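Local coordinates for protein rutinosidase (Aspergillus niger, PDB 6I1A) that cleaves the disaccharide rutinose from rutinosylated flavonoids such as rutin, as a secreted family 5 glycoside hydrolase, at residues 282-287 / 326-331. Sequence-based numbering, arbitrary orientation.
Sequences EYILAD and ETWSSF. With EDO (1,2-ethanediol), chain S; EDO (1,2-ethanediol), chain Q.
Thr-327 O accepts two backbone bonds, from Phe-331 N (3.1 Å) and Ser-330 N (3.2 Å), in helix 317-331. This helix and helix 280-290 are neighbouring outer helices of the TIM barrel, linked through strand 299-308. The short segments run nearly parallel, at 15°, with axes 9.8 Å apart. Ile-284 and Trp-328 supply about half of the buried surface. Ile-284 CG2 lies over one face of the Trp-328 indole, offset toward the rim, in a CH-pi contact 4.1 Å from the six-membered ring centroid and 22° off its normal. The same methyl meets Thr-327 CB at 3.8 Å. Trp-328 CH2 reaches Ile-284 O at 3.6 Å. Asp-287 CB lies at the edge of the Trp-328 ring, in its plane, 3.8 Å from Trp-328 CH2. The buried Asp-287 carboxylate is satisfied by Lys-291, in a salt bridge, and by Tyr-269 OH. Inward, Trp-328 meets Trp-304 of strand 299-308 edge-to-face and the ring of His-267 of strand 261-269. Thr-327 OG1 bonds back to Ala-323 O. On the outer side, Leu-285 holds CG anti to its backbone N (chi1 -178°), and from this CG its CD1 meets Phe-331 CE2 obliquely at 3.9 Å.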
loop_
_atom_site.group_PDB
_atom_site.type_symbol
_atom_site.label_atom_id
_atom_site.label_comp_id
_atom_site.label_asym_id
_atom_site.label_seq_id
_atom_site.Cartn_x
_atom_site.Cartn_y
_atom_site.Cartn_z
ATOM N N GLU A 282 4.005 -5.846 13.282
ATOM C CA GLU A 282 2.712 -5.320 12.814
ATOM C C GLU A 282 2.640 -5.346 11.296
ATOM O O GLU A 282 1.589 -5.754 10.733
ATOM C CB GLU A 282 2.467 -3.908 13.339
ATOM C CG GLU A 282 2.357 -3.851 14.840
ATOM C CD GLU A 282 2.485 -2.437 15.398
ATOM O OE1 GLU A 282 2.222 -1.488 14.697
ATOM O OE2 GLU A 282 3.005 -2.324 16.522
ATOM N N TYR A 283 3.708 -4.963 10.663
ATOM C CA TYR A 283 3.776 -4.943 9.166
ATOM C C TYR A 283 3.796 -6.375 8.640
ATOM O O TYR A 283 3.162 -6.710 7.598
ATOM C CB TYR A 283 4.974 -4.149 8.668
ATOM C CG TYR A 283 4.761 -2.658 8.693
ATOM C CD1 TYR A 283 5.004 -1.901 9.820
ATOM C CD2 TYR A 283 4.257 -2.013 7.586
ATOM C CE1 TYR A 283 4.726 -0.552 9.868
ATOM C CE2 TYR A 283 4.020 -0.641 7.600
ATOM C CZ TYR A 283 4.288 0.096 8.734
ATOM O OH TYR A 283 3.993 1.454 8.806
ATOM N N ILE A 284 4.522 -7.267 9.315
ATOM C CA ILE A 284 4.548 -8.698 8.938
ATOM C C ILE A 284 3.129 -9.270 9.047
ATOM O O ILE A 284 2.638 -9.979 8.128
ATOM C CB ILE A 284 5.563 -9.443 9.834
ATOM C CG1 ILE A 284 6.992 -9.086 9.417
ATOM C CG2 ILE A 284 5.383 -10.956 9.830
ATOM C CD1 ILE A 284 8.065 -9.512 10.409
ATOM N N LEU A 285 2.471 -9.039 10.193
ATOM C CA LEU A 285 1.122 -9.579 10.370
ATOM C C LEU A 285 0.159 -8.972 9.331
ATOM O O LEU A 285 -0.693 -9.716 8.810
ATOM C CB LEU A 285 0.635 -9.318 11.805
ATOM C CG LEU A 285 -0.756 -9.865 12.150
ATOM C CD1 LEU A 285 -0.786 -11.370 11.970
ATOM C CD2 LEU A 285 -1.127 -9.490 13.575
ATOM N N ALA A 286 0.285 -7.705 8.974
ATOM C CA ALA A 286 -0.577 -7.084 7.959
ATOM C C ALA A 286 -0.432 -7.816 6.610
ATOM O O ALA A 286 -1.435 -8.157 5.926
ATOM C CB ALA A 286 -0.284 -5.601 7.825
ATOM N N ASP A 287 0.793 -8.112 6.215
ATOM C CA ASP A 287 1.039 -8.840 4.969
ATOM C C ASP A 287 0.390 -10.204 5.047
ATOM O O ASP A 287 -0.229 -10.686 4.088
ATOM C CB ASP A 287 2.545 -8.949 4.702
ATOM C CG ASP A 287 3.190 -7.666 4.225
ATOM O OD1 ASP A 287 2.459 -6.732 3.780
ATOM O OD2 ASP A 287 4.421 -7.600 4.252
ATOM N N GLU A 326 7.228 -17.397 12.434
ATOM C CA GLU A 326 5.992 -17.924 13.042
ATOM C C GLU A 326 4.755 -17.498 12.235
ATOM O O GLU A 326 3.808 -18.296 12.036
ATOM C CB GLU A 326 5.816 -17.465 14.504
ATOM C CG GLU A 326 6.732 -18.161 15.491
ATOM C CD GLU A 326 6.685 -17.564 16.883
ATOM O OE1 GLU A 326 7.690 -17.791 17.611
ATOM O OE2 GLU A 326 5.718 -16.732 17.162
ATOM N N THR A 327 4.760 -16.259 11.741
ATOM C CA THR A 327 3.616 -15.705 11.001
ATOM C C THR A 327 3.512 -16.417 9.653
ATOM O O THR A 327 2.428 -16.841 9.287
ATOM C CB THR A 327 3.769 -14.209 10.863
ATOM O OG1 THR A 327 3.885 -13.567 12.143
ATOM C CG2 THR A 327 2.569 -13.617 10.145
ATOM N N TRP A 328 4.593 -16.478 8.918
ATOM C CA TRP A 328 4.500 -17.077 7.574
ATOM C C TRP A 328 4.129 -18.546 7.648
ATOM O O TRP A 328 3.502 -19.071 6.675
ATOM C CB TRP A 328 5.782 -16.912 6.786
ATOM C CG TRP A 328 6.361 -15.534 6.702
ATOM C CD1 TRP A 328 7.661 -15.189 6.931
ATOM C CD2 TRP A 328 5.684 -14.280 6.468
ATOM N NE1 TRP A 328 7.852 -13.871 6.775
ATOM C CE2 TRP A 328 6.665 -13.253 6.472
ATOM C CE3 TRP A 328 4.382 -13.911 6.158
ATOM C CZ2 TRP A 328 6.387 -11.907 6.201
ATOM C CZ3 TRP A 328 4.098 -12.577 5.910
ATOM C CH2 TRP A 328 5.071 -11.581 5.932
ATOM N N SER A 329 4.535 -19.288 8.702
ATOM C CA SER A 329 4.216 -20.732 8.740
ATOM C C SER A 329 2.800 -20.996 9.289
ATOM O O SER A 329 2.359 -22.175 9.169
ATOM C CB SER A 329 5.297 -21.481 9.452
ATOM O OG SER A 329 5.370 -21.034 10.772
ATOM N N SER A 330 2.169 -20.006 9.844
ATOM C CA SER A 330 0.783 -20.111 10.377
ATOM C C SER A 330 -0.235 -19.763 9.307
ATOM O O SER A 330 -1.164 -20.554 9.083
ATOM C CB SER A 330 0.587 -19.321 11.594
ATOM O OG SER A 330 -0.680 -19.665 12.138
ATOM N N PHE A 331 -0.014 -18.673 8.597
ATOM C CA PHE A 331 -0.995 -18.181 7.606
ATOM C C PHE A 331 -0.628 -18.627 6.190
ATOM O O PHE A 331 -1.472 -18.353 5.260
ATOM C CB PHE A 331 -1.111 -16.676 7.674
ATOM C CG PHE A 331 -1.658 -16.229 9.002
ATOM C CD1 PHE A 331 -2.952 -16.535 9.361
ATOM C CD2 PHE A 331 -0.879 -15.491 9.863
ATOM C CE1 PHE A 331 -3.420 -16.172 10.617
ATOM C CE2 PHE A 331 -1.368 -15.116 11.099
ATOM C CZ PHE A 331 -2.641 -15.434 11.446
HETATM C C1 EDO S . 1.371 -1.848 9.956
HETATM O O1 EDO S . 0.092 -2.195 9.441
HETATM C C2 EDO S . 1.292 -0.802 10.982
HETATM O O2 EDO S . 0.898 -1.251 12.221
HETATM C C1 EDO Q . 0.016 -17.019 14.367
HETATM O O1 EDO Q . -0.147 -18.418 14.403
HETATM C C2 EDO Q . 1.399 -16.544 14.218
HETATM O O2 EDO Q . 2.130 -16.788 15.420
#